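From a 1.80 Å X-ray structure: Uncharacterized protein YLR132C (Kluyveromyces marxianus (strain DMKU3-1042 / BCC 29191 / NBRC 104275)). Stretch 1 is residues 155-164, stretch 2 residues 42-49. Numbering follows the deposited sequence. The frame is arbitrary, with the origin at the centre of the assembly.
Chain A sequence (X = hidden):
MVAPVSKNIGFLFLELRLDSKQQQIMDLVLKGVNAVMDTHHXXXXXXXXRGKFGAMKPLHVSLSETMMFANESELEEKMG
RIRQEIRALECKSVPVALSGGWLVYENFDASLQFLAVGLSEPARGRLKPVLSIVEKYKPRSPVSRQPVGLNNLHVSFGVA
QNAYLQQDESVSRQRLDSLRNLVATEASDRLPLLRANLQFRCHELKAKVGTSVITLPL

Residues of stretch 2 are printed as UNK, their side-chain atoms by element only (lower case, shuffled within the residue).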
ATOM      1  N   VAL A 155      -2.114   4.115   0.982  1.00 20.19           N
ATOM      2  CA  VAL A 155      -1.029   3.749   1.898  1.00 22.46           C
ATOM      3  C   VAL A 155      -1.626   2.928   3.023  1.00 23.11           C
ATOM      4  O   VAL A 155      -2.572   3.384   3.668  1.00 22.19           O
ATOM      5  CB  VAL A 155      -0.342   4.987   2.494  1.00 20.68           C
ATOM      6  CG1 VAL A 155       0.695   4.546   3.603  1.00 18.31           C
ATOM      7  CG2 VAL A 155       0.266   5.847   1.364  1.00 23.15           C
ATOM      8  N   SER A 156      -1.049   1.740   3.292  1.00 19.37           N
ATOM      9  CA  SER A 156      -1.455   0.956   4.446  1.00 20.48           C
ATOM     10  C   SER A 156      -0.625   1.334   5.668  1.00 22.59           C
ATOM     11  O   SER A 156       0.603   1.522   5.585  1.00 23.76           O
ATOM     12  CB  SER A 156      -1.313  -0.543   4.176  1.00 20.79           C
ATOM     13  OG  SER A 156      -2.310  -0.939   3.243  1.00 23.66           O
ATOM     14  N   PHE A 157      -1.304   1.442   6.813  1.00 22.68           N
ATOM     15  CA  PHE A 157      -0.652   1.858   8.055  1.00 22.38           C
ATOM     16  C   PHE A 157      -0.584   0.758   9.106  1.00 22.88           C
ATOM     17  O   PHE A 157       0.267   0.819  10.001  1.00 24.28           O
ATOM     18  CB  PHE A 157      -1.375   3.077   8.651  1.00 21.18           C
ATOM     19  CG  PHE A 157      -1.246   4.306   7.787  1.00 21.01           C
ATOM     20  CD1 PHE A 157      -0.107   5.088   7.851  1.00 22.93           C
ATOM     21  CD2 PHE A 157      -2.252   4.643   6.881  1.00 22.19           C
ATOM     22  CE1 PHE A 157       0.036   6.226   7.052  1.00 25.97           C
ATOM     23  CE2 PHE A 157      -2.108   5.763   6.072  1.00 24.51           C
ATOM     24  CZ  PHE A 157      -0.956   6.543   6.136  1.00 23.00           C
ATOM     25  N   GLY A 158      -1.493  -0.206   9.050  1.00 20.77           N
ATOM     26  CA  GLY A 158      -1.511  -1.266  10.038  1.00 22.39           C
ATOM     27  C   GLY A 158      -2.028  -2.523   9.394  1.00 20.88           C
ATOM     28  O   GLY A 158      -2.616  -2.473   8.314  1.00 21.91           O
ATOM     29  N   VAL A 159      -1.811  -3.661  10.058  1.00 19.44           N
ATOM     30  CA  VAL A 159      -2.266  -4.919   9.467  1.00 21.29           C
ATOM     31  C   VAL A 159      -2.762  -5.819  10.582  1.00 23.51           C
ATOM     32  O   VAL A 159      -2.086  -5.978  11.602  1.00 25.83           O
ATOM     33  CB  VAL A 159      -1.150  -5.581   8.629  1.00 21.55           C
ATOM     34  CG1 VAL A 159       0.074  -5.904   9.482  1.00 22.63           C
ATOM     35  CG2 VAL A 159      -1.714  -6.843   7.898  1.00 22.28           C
ATOM     36  N   ALA A 160      -3.950  -6.378  10.402  1.00 24.13           N
ATOM     37  CA  ALA A 160      -4.557  -7.295  11.369  1.00 24.44           C
ATOM     38  C   ALA A 160      -4.739  -8.670  10.730  1.00 25.13           C
ATOM     39  O   ALA A 160      -4.861  -8.788   9.502  1.00 23.99           O
ATOM     40  CB  ALA A 160      -5.915  -6.783  11.838  1.00 22.39           C
ATOM     41  N   GLN A 161      -4.767  -9.708  11.567  1.00 23.46           N
ATOM     42  CA  GLN A 161      -5.091 -11.049  11.092  1.00 20.28           C
ATOM     43  C   GLN A 161      -6.589 -11.171  10.890  1.00 25.60           C
ATOM     44  O   GLN A 161      -7.390 -10.644  11.668  1.00 24.15           O
ATOM     45  CB  GLN A 161      -4.628 -12.104  12.111  1.00 25.07           C
ATOM     46  CG  GLN A 161      -3.113 -12.114  12.251  1.00 23.79           C
ATOM     47  CD  GLN A 161      -2.605 -13.140  13.266  1.00 31.83           C
ATOM     48  OE1 GLN A 161      -1.755 -13.963  12.936  1.00 44.62           O
ATOM     49  NE2 GLN A 161      -3.101 -13.073  14.488  1.00 30.31           N
ATOM     50  N   ASN A 162      -6.976 -11.862   9.834  1.00 25.54           N
ATOM     51  CA  ASN A 162      -8.398 -12.136   9.622  1.00 20.13           C
ATOM     52  C   ASN A 162      -8.802 -13.302  10.523  1.00 23.18           C
ATOM     53  O   ASN A 162      -8.470 -14.460  10.233  1.00 23.76           O
ATOM     54  CB  ASN A 162      -8.660 -12.443   8.150  1.00 23.32           C
ATOM     55  CG  ASN A 162     -10.121 -12.785   7.866  1.00 21.56           C
ATOM     56  OD1 ASN A 162     -10.998 -12.670   8.751  1.00 19.97           O
ATOM     57  ND2 ASN A 162     -10.395 -13.182   6.611  1.00 20.98           N
ATOM     58  N   ALA A 163      -9.534 -13.011  11.605  1.00 22.85           N
ATOM     59  CA  ALA A 163      -9.968 -14.090  12.498  1.00 25.44           C
ATOM     60  C   ALA A 163     -10.928 -15.055  11.816  1.00 30.99           C
ATOM     61  O   ALA A 163     -11.066 -16.202  12.263  1.00 27.53           O
ATOM     62  CB  ALA A 163     -10.651 -13.527  13.746  1.00 26.81           C
ATOM     63  N   TYR A 164     -11.531 -14.662  10.701  1.00 29.45           N
ATOM     64  CA  TYR A 164     -12.579 -15.469  10.076  1.00 33.88           C
ATOM     65  C   TYR A 164     -12.080 -16.162   8.828  1.00 26.76           C
ATOM     66  O   TYR A 164     -12.888 -16.637   8.028  1.00 28.92           O
ATOM     67  CB  TYR A 164     -13.811 -14.600   9.773  1.00 26.84           C
ATOM     68  CG  TYR A 164     -14.259 -13.960  11.055  1.00 32.66           C
ATOM     69  CD1 TYR A 164     -15.144 -14.611  11.899  1.00 32.36           C
ATOM     70  CD2 TYR A 164     -13.757 -12.711  11.447  1.00 33.40           C
ATOM     71  CE1 TYR A 164     -15.522 -14.039  13.111  1.00 35.44           C
ATOM     72  CE2 TYR A 164     -14.132 -12.134  12.650  1.00 32.61           C
ATOM     73  CZ  TYR A 164     -15.021 -12.805  13.468  1.00 37.36           C
ATOM     74  OH  TYR A 164     -15.404 -12.233  14.648  1.00 42.44           O
ATOM     75  N   UNK A  42     -12.441  -7.125  18.652  1.00 36.11           N
ATOM     76  CA  UNK A  42     -11.890  -7.364  17.323  1.00 29.98           C
ATOM     77  C   UNK A  42     -10.376  -7.514  17.392  1.00 31.80           C
ATOM     78  O   UNK A  42      -9.730  -7.022  18.315  1.00 29.06           O
ATOM     79  c   UNK A  42     -13.682  -5.884  16.271  1.00 40.55           C
ATOM     80  c   UNK A  42     -12.214  -6.214  16.369  1.00 30.08           C
ATOM     81  n   UNK A  42     -15.599  -6.885  12.647  1.00 29.21           N
ATOM     82  n   UNK A  42     -15.652  -6.145  14.837  1.00 46.51           N
ATOM     83  n   UNK A  42     -17.517  -5.946  13.522  1.00 45.10           N
ATOM     84  c   UNK A  42     -16.256  -6.318  13.667  1.00 45.61           C
ATOM     85  c   UNK A  42     -14.274  -6.548  15.085  1.00 45.56           C
ATOM     86  N   UNK A  43      -9.812  -8.158  16.365  1.00 30.84           N
ATOM     87  CA  UNK A  43      -8.359  -8.211  16.219  1.00 30.97           C
ATOM     88  C   UNK A  43      -7.766  -6.814  16.032  1.00 30.30           C
ATOM     89  O   UNK A  43      -8.357  -5.932  15.389  1.00 28.74           O
ATOM     90  n   UNK A  43      -7.746 -11.436  14.378  1.00 29.61           N
ATOM     91  c   UNK A  43      -7.985  -9.097  15.023  1.00 28.36           C
ATOM     92  c   UNK A  43      -7.991 -10.580  15.372  1.00 31.35           C
ATOM     93  o   UNK A  43      -8.209 -10.944  16.515  1.00 27.03           O
ATOM     94  N   UNK A  44      -6.599  -6.606  16.624  1.00 24.33           N
ATOM     95  CA  UNK A  44      -5.854  -5.356  16.514  1.00 26.71           C
ATOM     96  C   UNK A  44      -4.898  -5.330  15.312  1.00 24.92           C
ATOM     97  O   UNK A  44      -4.445  -6.358  14.809  1.00 25.67           O
ATOM     98  c   UNK A  44      -5.065  -5.099  17.803  1.00 30.80           C
ATOM     99  o   UNK A  44      -5.958  -4.593  18.790  1.00 35.56           O
ATOM    100  N   UNK A  45      -4.563  -4.111  14.898  1.00 23.05           N
ATOM    101  CA  UNK A  45      -3.664  -3.837  13.791  1.00 21.35           C
ATOM    102  C   UNK A  45      -2.233  -3.699  14.283  1.00 27.86           C
ATOM    103  O   UNK A  45      -1.964  -2.927  15.221  1.00 28.07           O
ATOM    104  c   UNK A  45      -7.866  -2.333  12.487  1.00 25.82           C
ATOM    105  c   UNK A  45      -5.445  -2.670  12.427  1.00 23.33           C
ATOM    106  c   UNK A  45      -6.596  -2.211  13.079  1.00 25.38           C
ATOM    107  c   UNK A  45      -6.816  -3.398  10.571  1.00 19.44           C
ATOM    108  c   UNK A  45      -7.966  -2.925  11.230  1.00 24.67           C
ATOM    109  c   UNK A  45      -5.561  -3.272  11.168  1.00 22.81           C
ATOM    110  c   UNK A  45      -4.103  -2.548  13.085  1.00 22.49           C
ATOM    111  N   UNK A  46      -1.341  -4.494  13.713  1.00 25.02           N
ATOM    112  CA  UNK A  46       0.094  -4.286  13.935  1.00 22.17           C
ATOM    113  C   UNK A  46       0.547  -3.055  13.162  1.00 26.55           C
ATOM    114  O   UNK A  46       0.298  -2.965  11.948  1.00 22.86           O
ATOM    115  c   UNK A  46       0.882  -5.530  13.464  1.00 26.64           C
ATOM    116  o   UNK A  46       4.055  -5.262  15.269  1.00 35.84           O
ATOM    117  o   UNK A  46       2.039  -5.770  15.939  1.00 31.89           O
ATOM    118  c   UNK A  46       2.855  -5.478  15.044  1.00 28.47           C
ATOM    119  c   UNK A  46       2.399  -5.393  13.621  1.00 28.72           C
ATOM    120  N   UNK A  47       1.193  -2.091  13.807  1.00 29.05           N
ATOM    121  CA  UNK A  47       1.704  -0.917  13.073  1.00 25.35           C
ATOM    122  C   UNK A  47       2.737  -1.329  12.041  1.00 27.31           C
ATOM    123  O   UNK A  47       3.643  -2.103  12.332  1.00 28.25           O
ATOM    124  c   UNK A  47       1.334  -1.928  15.271  1.00 29.50           C
ATOM    125  c   UNK A  47       1.494  -0.427  15.393  1.00 31.79           C
ATOM    126  c   UNK A  47       2.336  -0.055  14.183  1.00 31.63           C
ATOM    127  N   UNK A  48       2.589  -0.818  10.814  1.00 25.58           N
ATOM    128  CA  UNK A  48       3.526  -1.156   9.734  1.00 24.11           C
ATOM    129  C   UNK A  48       4.751  -0.251   9.684  1.00 30.02           C
ATOM    130  O   UNK A  48       5.685  -0.524   8.909  1.00 27.76           O
ATOM    131  c   UNK A  48       2.809  -1.080   8.369  1.00 22.88           C
ATOM    132  c   UNK A  48       0.913  -1.868   6.897  1.00 23.00           C
ATOM    133  c   UNK A  48       1.777  -2.188   8.155  1.00 24.39           C
ATOM    134  c   UNK A  48       2.550  -3.496   7.971  1.00 25.80           C
ATOM    135  N   UNK A  49       4.778   0.817  10.466  1.00 26.35           N
ATOM    136  CA  UNK A  49       5.926   1.714  10.407  1.00 30.99           C
ATOM    137  C   UNK A  49       7.014   1.372  11.420  1.00 31.36           C
ATOM    138  O   UNK A  49       8.059   2.038  11.441  1.00 33.36           O
ATOM    139  c   UNK A  49       4.928   3.473  11.987  1.00 28.60           C
ATOM    140  c   UNK A  49       5.402   4.281  12.973  1.00 27.30           C
ATOM    141  n   UNK A  49       3.726   2.970  12.451  1.00 30.37           N
ATOM    142  c   UNK A  49       3.500   3.433  13.671  1.00 29.61           C
ATOM    143  c   UNK A  49       5.476   3.169  10.624  1.00 29.00           C
ATOM    144  n   UNK A  49       4.499   4.237  14.007  1.00 31.01           N
TER
HETATM  145  O   HOH W   1      -4.700  -9.030  14.230  1.00 24.00           O
HETATM  146  O   HOH W   2       1.895   3.193  10.231  1.00 25.78           O

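Position 42 carries seven side-chain atoms: three carbons, a nitrogen, then a carbon bearing two more nitrogens. None of them makes a close contact with stretch 1. That guanidinium ending identifies Arg 42. A long chain with several donors suits a place whose partners lie further off: NH1 and NH2 are hydrogen-bonded elsewhere in the structure.

Position 43 has two carbons, the second carrying one oxygen and one nitrogen, a carboxamide one methylene from the backbone. Its CA-to-CB bond points toward stretch 1, and the nitrogen lies 2.8 Å from Gln 161 O and 3.6 Å from Ala 163 CB. This is Asn 43. The short amide suits the place because it offers an N-H to a backbone carbonyl: ND2 donates a nearly linear hydrogen bond to Gln 161 O.

Position 44 shows one carbon and one oxygen, and this small side chain points away from stretch 1. The residue is Ser 44, and the backbone does the work. Ser 44 O accepts a hydrogen bond from water 1 at 2.7 Å, and the same water accepts one from Gln 161 N at 2.7 Å, bridging Ser 44 and Gln 161, whose backbone atoms make no direct bond here. Ser 44 O also approaches Ala 160 CB to 3.3 Å.

Position 45 has one carbon followed by a six-carbon ring with no heteroatom. A ring carbon lies 3.6 Å from Ala 160 CB, and the buried ring meets the backbone from Gly 158 to Ala 160 obliquely. Hence Phe 45: a flat, apolar group fits this setting. Gly 158 also matters: an ideal CB there would sit 3.0 Å from Phe 45 CB, which is tight.

Position 46 bears three carbons, the third carrying two oxygens. CB lies on the same sheet face as Val 159, 4.1 Å from Val 159 CG1, but the end of the chain leads away. The carboxylate marks Glu 46, a charged group suited to an exposed site. The backbone pairs twice, Glu 46 N donating to Val 159 O at 2.7 Å and Val 159 N to Glu 46 O at 2.9 Å.

At position 47 three carbons close a ring onto the backbone nitrogen, and the residue faces Gly 158 in a non-hydrogen-bonded pair. This is Pro 47. It has no N-H to give, and none is required across the strands.

Position 48 has four carbons forked at the second. It points toward stretch 1, its two terminal carbons each 3.8 Å from a carbon there, one from Val 159 CG1 and the other from Ser 156 CB. This is Leu 48, whose apolar fork lets CD2 meet Val 159 and CD1 meet Ser 156; its backbone N donates to Phe 157 O at 3.0 Å.

Position 49 has one carbon and a five-membered ring of three carbons and two nitrogens, one nitrogen linked through water 2 to Phe 157 O. This is His 49, whose two ring nitrogens can serve two partners: ND1 the water, by a weak bond, and NE2 one elsewhere.

The contact is thus a short antiparallel pairing. Three backbone hydrogen bonds set the register, the Asn 43 amide and water 1 extend it, and Phe 45 and Leu 48 pack against Ala 160 and Val 159. Together the stretches bury 562 Å².

Stretch 2 (42-49) RNSFEPLH
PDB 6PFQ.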